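Local coordinates for protein N-formylglutamate amidohydrolase (Ralstonia eutropha, PDB 2Q7S) that binds a zinc ion and probably acts as a hydrolase of the N-formylglutamate amidohydrolase type, at residues V65-G70 against D274-T279. Numbering follows the deposited sequence.
Sequences VPRVGG and DLTLLT
The methyl group of Thr279 presses into the turn of 65-70, where both valines receive it. Its CG2 lies 3.5 Å from Val68 CG2, tighter than ordinary van der Waals contact, and 3.7 Å from Val65 CA; Val65 CG2 adds a looser touch. Thr279 has this methyl anti to the backbone N, facing the turn, while OG1 (chi1 -63°) lies beside that N and turns back onto the helix. There OG1 donates to Leu275 O, and Thr279 N reaches the same oxygen from the opposite face. Threonine thus suits this buried place: its polar branch is satisfied within the helix, and its apolar branch packs between segments. Val68 extends the apolar patch to Leu280 and Ala283.

One water accepts from Arg67 NH1 in the guanidinium plane (2.6 Å) and also bonds Thr276 OG1, whose hydroxyl is held by Gln272 O as well.

A side chain at Gly69 (phi 108°) would press on the preceding carbonyl O; one at Gly70 would meet Val65 CG1. Gly70 N to Val65 O (2.8 Å), with a weak Gly69 N to Pro66 O bond, makes the turn a Schellman motif, packed between helix 58-61 and strand 71-75 against the C-terminal helix 267-289.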
ATOM      1  N   VAL A  65     -11.040   9.575   3.333  1.00 16.00           N
ATOM      2  CA  VAL A  65      -9.835  10.344   3.481  1.00 13.80           C
ATOM      3  C   VAL A  65      -9.918  11.811   2.954  1.00 13.27           C
ATOM      4  O   VAL A  65      -9.584  12.716   3.723  1.00 10.26           O
ATOM      5  CB  VAL A  65      -8.609   9.554   2.880  1.00 15.76           C
ATOM      6  CG1 VAL A  65      -7.374  10.467   2.713  1.00 14.66           C
ATOM      7  CG2 VAL A  65      -8.260   8.414   3.792  1.00 12.23           C
ATOM      8  N   PRO A  66     -10.308  12.041   1.653  1.00 14.40           N
ATOM      9  CA  PRO A  66     -10.471  13.374   1.109  1.00 13.38           C
ATOM     10  C   PRO A  66     -11.699  14.100   1.698  1.00 12.93           C
ATOM     11  O   PRO A  66     -11.714  15.322   1.779  1.00 12.77           O
ATOM     12  CB  PRO A  66     -10.612  13.099  -0.410  1.00 15.31           C
ATOM     13  CG  PRO A  66     -11.246  11.831  -0.458  1.00 14.87           C
ATOM     14  CD  PRO A  66     -10.548  11.054   0.577  1.00 14.90           C
ATOM     15  N   ARG A  67     -12.637  13.339   2.257  1.00 11.49           N
ATOM     16  CA  ARG A  67     -13.846  13.905   2.873  1.00 11.07           C
ATOM     17  C   ARG A  67     -13.533  14.533   4.206  1.00 11.17           C
ATOM     18  O   ARG A  67     -14.317  15.284   4.689  1.00  9.65           O
ATOM     19  CB  ARG A  67     -14.907  12.818   3.090  1.00 10.43           C
ATOM     20  CG  ARG A  67     -15.352  12.088   1.784  1.00 14.03           C
ATOM     21  CD  ARG A  67     -16.344  10.943   2.085  1.00 15.70           C
ATOM     22  NE  ARG A  67     -17.643  11.520   2.424  1.00 23.86           N
ATOM     23  CZ  ARG A  67     -18.561  10.966   3.226  1.00 18.34           C
ATOM     24  NH1 ARG A  67     -18.408   9.758   3.729  1.00 22.94           N
ATOM     25  NH2 ARG A  67     -19.707  11.591   3.421  1.00 26.50           N
ATOM     26  N   VAL A  68     -12.408  14.176   4.813  1.00 13.14           N
ATOM     27  CA  VAL A  68     -12.017  14.741   6.078  1.00 13.62           C
ATOM     28  C   VAL A  68     -10.784  15.652   5.929  1.00 12.60           C
ATOM     29  O   VAL A  68     -10.262  16.103   6.920  1.00 15.11           O
ATOM     30  CB  VAL A  68     -11.786  13.648   7.171  1.00 15.76           C
ATOM     31  CG1 VAL A  68     -13.015  12.778   7.288  1.00 12.72           C
ATOM     32  CG2 VAL A  68     -10.501  12.811   6.873  1.00 10.02           C
ATOM     33  N   GLY A  69     -10.363  15.971   4.707  1.00 11.38           N
ATOM     34  CA  GLY A  69      -9.249  16.911   4.521  1.00 11.55           C
ATOM     35  C   GLY A  69      -7.951  16.284   4.040  1.00 11.01           C
ATOM     36  O   GLY A  69      -7.035  16.997   3.670  1.00 10.51           O
ATOM     37  N   GLY A  70      -7.912  14.954   3.966  1.00 11.80           N
ATOM     38  CA  GLY A  70      -6.721  14.230   3.480  1.00 13.70           C
ATOM     39  C   GLY A  70      -6.608  14.086   1.983  1.00 12.43           C
ATOM     40  O   GLY A  70      -7.499  14.470   1.206  1.00 12.07           O
ATOM     41  N   ASP A 274     -16.725   1.773   9.442  1.00 18.92           N
ATOM     42  CA  ASP A 274     -15.726   1.825  10.516  1.00 18.18           C
ATOM     43  C   ASP A 274     -14.469   2.626  10.156  1.00 15.35           C
ATOM     44  O   ASP A 274     -13.955   3.399  10.978  1.00 13.55           O
ATOM     45  CB  ASP A 274     -15.354   0.420  10.979  1.00 13.60           C
ATOM     46  CG  ASP A 274     -16.479  -0.261  11.704  1.00 21.66           C
ATOM     47  OD1 ASP A 274     -17.519   0.387  11.991  1.00 15.01           O
ATOM     48  OD2 ASP A 274     -16.328  -1.459  11.978  1.00 14.46           O
ATOM     49  N   LEU A 275     -13.971   2.461   8.934  1.00 17.87           N
ATOM     50  CA  LEU A 275     -12.807   3.228   8.488  1.00 15.19           C
ATOM     51  C   LEU A 275     -13.084   4.702   8.241  1.00 13.40           C
ATOM     52  O   LEU A 275     -12.204   5.508   8.398  1.00 15.96           O
ATOM     53  CB  LEU A 275     -12.161   2.609   7.239  1.00 15.48           C
ATOM     54  CG  LEU A 275     -11.515   1.252   7.380  1.00 15.66           C
ATOM     55  CD1 LEU A 275     -11.054   0.664   6.017  1.00 12.15           C
ATOM     56  CD2 LEU A 275     -10.354   1.370   8.383  1.00 20.16           C
ATOM     57  N   THR A 276     -14.311   5.060   7.814  1.00 15.46           N
ATOM     58  CA  THR A 276     -14.722   6.443   7.758  1.00 12.84           C
ATOM     59  C   THR A 276     -14.679   7.112   9.124  1.00 12.96           C
ATOM     60  O   THR A 276     -14.168   8.216   9.283  1.00 12.06           O
ATOM     61  CB  THR A 276     -16.111   6.581   7.135  1.00 13.22           C
ATOM     62  OG1 THR A 276     -16.017   6.229   5.751  1.00 15.74           O
ATOM     63  CG2 THR A 276     -16.575   7.962   7.239  1.00 14.23           C
ATOM     64  N   LEU A 277     -15.279   6.455  10.108  1.00 13.86           N
ATOM     65  CA  LEU A 277     -15.239   6.929  11.485  0.50 12.73           C
ATOM     66  C   LEU A 277     -13.807   6.961  12.037  1.00 11.50           C
ATOM     67  O   LEU A 277     -13.456   7.896  12.763  1.00 15.82           O
ATOM     68  CB  LEU A 277     -16.157   6.090  12.384  0.50 13.43           C
ATOM     69  CG  LEU A 277     -17.674   6.352  12.470  0.50 13.25           C
ATOM     70  CD1 LEU A 277     -18.043   7.483  13.413  0.50  7.84           C
ATOM     71  CD2 LEU A 277     -18.304   6.590  11.132  0.50 15.26           C
ATOM     72  N   LEU A 278     -12.974   5.988  11.694  1.00 10.37           N
ATOM     73  CA  LEU A 278     -11.579   5.984  12.160  1.00 11.94           C
ATOM     74  C   LEU A 278     -10.844   7.181  11.515  1.00 14.81           C
ATOM     75  O   LEU A 278     -10.074   7.875  12.167  1.00 14.15           O
ATOM     76  CB  LEU A 278     -10.857   4.673  11.779  1.00 14.48           C
ATOM     77  CG  LEU A 278      -9.332   4.726  11.931  1.00 13.95           C
ATOM     78  CD1 LEU A 278      -8.972   4.807  13.411  1.00 12.93           C
ATOM     79  CD2 LEU A 278      -8.632   3.548  11.180  1.00 17.46           C
ATOM     80  N   THR A 279     -11.158   7.458  10.256  1.00 14.39           N
ATOM     81  CA  THR A 279     -10.457   8.499   9.463  1.00 15.30           C
ATOM     82  C   THR A 279     -10.781   9.882   9.994  1.00 11.30           C
ATOM     83  O   THR A 279      -9.944  10.766  10.003  1.00 15.46           O
ATOM     84  CB  THR A 279     -10.748   8.330   7.906  1.00 16.52           C
ATOM     85  OG1 THR A 279     -10.237   7.070   7.435  1.00 22.33           O
ATOM     86  CG2 THR A 279     -10.059   9.395   7.075  1.00 15.11           C
TER
HETATM   87  O   HOH W   1     -16.695   7.815   3.521  1.00 36.32           O